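Local coordinates for protein ancestral D-type dye decolorizing peroxidase (Geotrichum candidum, PDB 7ANV) that probably oxidises dyes and related substrates at the expense of hydrogen peroxide, using a bound haem, as an ancestral D-type dye-decolorizing peroxidase, at residues P43-T48 and P477-L482. Numbering follows the deposited sequence.
Sequences PLITTT and PSISAL
Ile45, Thr47, Ile479 and Leu482 meet through methyl and methylene carbons alone, with no ring, amide or other flat group taking part in the contact between 43-48 and 477-482. At its centre is the CD1 methyl of Ile479, which lies 3.7 Å from CG2 of Ile45, the two isoleucine side chains passing each other in opposite directions. The same CD1 is 4.0 Å from CG2 of Thr47, so it touches methyl groups of two residues that both belong to the loop. Thr47 runs across Ile479 at about a right angle, and its CG2 comes 3.7 Å from Ile479 CG1. With CG1 of Ile479 beside its own backbone N (chi1 -56°), the longer branch reaches the loop. The other branch of Ile45 serves Leu482 instead: CG1 lies 4.3 Å from Leu482 CD1, a looser touch about one turn further along the helix.

Thr47 divides its two branches between different tasks. With chi1 at 63°, OG1 is flanked by both backbone N and C; from there it caps helix 48-59 through Gln50 N and also bonds to Asn6 OD1, while CG2 is given to the apolar contact. On the other segment, Ser478, which itself does not touch the loop, is the N-cap of helix 479-486: its OG accepts from Ala481 N at 2.9 Å. Two helix starts are thus brought together, and the segments bury 137 Å² between them, both sides summed.

N-terminal residues bind both segments: Asn7 bonds to Ser480 N and Gln9 to Pro477 O, while Gly10 and Ile8 form backbone hydrogen bonds with Thr46 and Thr48. Ile82 of strand 78-84, an outer strand of the N-terminal sheet, touches both Ile45 and Leu482, so the C-terminal helix 479-486, which follows strand 466-476 of the second sheet, packs against the first sheet and the loop joining helices 31-41 and 48-59.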
ATOM      1  N   PRO A  43      -7.162  25.974   2.528  1.00 24.94           N
ATOM      2  CA  PRO A  43      -5.817  26.545   2.637  1.00 25.21           C
ATOM      3  C   PRO A  43      -4.802  25.664   3.371  1.00 23.96           C
ATOM      4  O   PRO A  43      -3.651  25.887   3.202  1.00 24.97           O
ATOM      5  CB  PRO A  43      -6.013  27.819   3.481  1.00 26.49           C
ATOM      6  CG  PRO A  43      -7.476  28.183   3.259  1.00 27.37           C
ATOM      7  CD  PRO A  43      -8.198  26.865   3.086  1.00 25.14           C
ATOM      8  N   LEU A  44      -5.237  24.692   4.159  1.00 23.59           N
ATOM      9  CA  LEU A  44      -4.351  23.786   4.947  1.00 22.38           C
ATOM     10  C   LEU A  44      -3.957  22.590   4.087  1.00 21.41           C
ATOM     11  O   LEU A  44      -3.037  21.862   4.504  1.00 20.46           O
ATOM     12  CB  LEU A  44      -5.057  23.276   6.201  1.00 22.64           C
ATOM     13  CG  LEU A  44      -5.087  24.222   7.402  1.00 24.40           C
ATOM     14  CD1 LEU A  44      -5.832  25.481   7.094  1.00 25.65           C
ATOM     15  CD2 LEU A  44      -5.703  23.536   8.598  1.00 24.46           C
ATOM     16  N   ILE A  45      -4.650  22.350   2.976  1.00 21.15           N
ATOM     17  CA  ILE A  45      -4.441  21.094   2.194  1.00 20.66           C
ATOM     18  C   ILE A  45      -3.097  21.240   1.470  1.00 20.11           C
ATOM     19  O   ILE A  45      -2.914  22.194   0.720  1.00 21.11           O
ATOM     20  CB  ILE A  45      -5.594  20.779   1.220  1.00 21.36           C
ATOM     21  CG1 ILE A  45      -6.920  20.556   1.942  1.00 20.96           C
ATOM     22  CG2 ILE A  45      -5.244  19.570   0.337  1.00 21.11           C
ATOM     23  CD1 ILE A  45      -6.928  19.363   2.857  1.00 22.13           C
ATOM     24  N   THR A  46      -2.209  20.284   1.684  1.00 18.84           N
ATOM     25  CA  THR A  46      -0.857  20.248   1.097  1.00 18.41           C
ATOM     26  C   THR A  46      -0.934  19.703  -0.323  1.00 18.03           C
ATOM     27  O   THR A  46      -1.403  18.560  -0.498  1.00 17.62           O
ATOM     28  CB  THR A  46       0.064  19.363   1.927  1.00 17.95           C
ATOM     29  OG1 THR A  46      -0.072  19.732   3.309  1.00 17.67           O
ATOM     30  CG2 THR A  46       1.498  19.493   1.503  1.00 18.89           C
ATOM     31  N   THR A  47      -0.516  20.510  -1.271  1.00 18.44           N
ATOM     32  CA  THR A  47      -0.508  20.107  -2.699  1.00 18.19           C
ATOM     33  C   THR A  47       0.818  19.435  -3.017  1.00 18.17           C
ATOM     34  O   THR A  47       1.786  19.590  -2.240  1.00 19.03           O
ATOM     35  CB  THR A  47      -0.681  21.302  -3.624  1.00 18.83           C
ATOM     36  OG1 THR A  47       0.434  22.186  -3.447  1.00 19.17           O
ATOM     37  CG2 THR A  47      -1.979  22.002  -3.350  1.00 19.10           C
ATOM     38  N   THR A  48       0.893  18.806  -4.181  1.00 17.90           N
ATOM     39  CA  THR A  48       2.171  18.206  -4.634  1.00 18.33           C
ATOM     40  C   THR A  48       3.212  19.319  -4.764  1.00 18.33           C
ATOM     41  O   THR A  48       4.404  19.076  -4.424  1.00 18.83           O
ATOM     42  CB  THR A  48       1.976  17.375  -5.909  1.00 18.74           C
ATOM     43  OG1 THR A  48       1.190  16.225  -5.614  1.00 19.41           O
ATOM     44  CG2 THR A  48       3.302  16.933  -6.474  1.00 19.67           C
ATOM     45  N   PRO A 477     -10.027  14.384  -3.887  1.00 17.40           N
ATOM     46  CA  PRO A 477     -10.275  15.294  -4.993  1.00 17.80           C
ATOM     47  C   PRO A 477      -9.130  16.280  -5.220  1.00 18.22           C
ATOM     48  O   PRO A 477      -8.288  16.478  -4.365  1.00 18.68           O
ATOM     49  CB  PRO A 477     -11.532  16.078  -4.581  1.00 17.93           C
ATOM     50  CG  PRO A 477     -12.102  15.288  -3.453  1.00 18.09           C
ATOM     51  CD  PRO A 477     -10.909  14.667  -2.753  1.00 17.56           C
ATOM     52  N   SER A 478      -9.179  16.928  -6.383  1.00 18.59           N
ATOM     53  CA  SER A 478      -8.306  18.072  -6.717  1.00 19.60           C
ATOM     54  C   SER A 478      -8.620  19.266  -5.798  1.00 19.55           C
ATOM     55  O   SER A 478      -9.734  19.359  -5.216  1.00 19.74           O
ATOM     56  CB  SER A 478      -8.434  18.422  -8.167  1.00 20.29           C
ATOM     57  OG  SER A 478      -9.659  19.097  -8.404  1.00 20.46           O
ATOM     58  N   ILE A 479      -7.716  20.245  -5.758  1.00 19.60           N
ATOM     59  CA  ILE A 479      -7.958  21.496  -5.015  1.00 21.05           C
ATOM     60  C   ILE A 479      -9.127  22.229  -5.668  1.00 21.76           C
ATOM     61  O   ILE A 479     -10.031  22.657  -4.946  1.00 22.14           O
ATOM     62  CB  ILE A 479      -6.695  22.367  -4.958  1.00 21.53           C
ATOM     63  CG1 ILE A 479      -5.544  21.572  -4.337  1.00 21.80           C
ATOM     64  CG2 ILE A 479      -6.997  23.643  -4.187  1.00 22.88           C
ATOM     65  CD1 ILE A 479      -5.815  21.067  -2.950  1.00 22.27           C
ATOM     66  N   SER A 480      -9.138  22.338  -6.987  1.00 21.84           N
ATOM     67  CA  SER A 480     -10.235  23.076  -7.667  1.00 23.35           C
ATOM     68  C   SER A 480     -11.564  22.357  -7.409  1.00 22.26           C
ATOM     69  O   SER A 480     -12.582  23.049  -7.225  1.00 23.19           O
ATOM     70  CB  SER A 480      -9.920  23.271  -9.116  1.00 24.21           C
ATOM     71  OG  SER A 480      -9.919  22.069  -9.760  1.00 25.33           O
ATOM     72  N   ALA A 481     -11.582  21.029  -7.331  1.00 22.09           N
ATOM     73  CA  ALA A 481     -12.828  20.282  -7.025  1.00 21.89           C
ATOM     74  C   ALA A 481     -13.286  20.591  -5.587  1.00 22.49           C
ATOM     75  O   ALA A 481     -14.504  20.843  -5.368  1.00 22.36           O
ATOM     76  CB  ALA A 481     -12.669  18.815  -7.235  1.00 21.92           C
ATOM     77  N   LEU A 482     -12.356  20.573  -4.631  1.00 22.04           N
ATOM     78  CA  LEU A 482     -12.649  20.931  -3.228  1.00 23.87           C
ATOM     79  C   LEU A 482     -13.277  22.336  -3.188  1.00 25.19           C
ATOM     80  O   LEU A 482     -14.308  22.489  -2.520  1.00 26.31           O
ATOM     81  CB  LEU A 482     -11.374  20.865  -2.393  1.00 23.70           C
ATOM     82  CG  LEU A 482     -10.831  19.464  -2.133  1.00 22.92           C
ATOM     83  CD1 LEU A 482      -9.563  19.556  -1.308  1.00 23.13           C
ATOM     84  CD2 LEU A 482     -11.852  18.549  -1.441  1.00 23.25           C
TER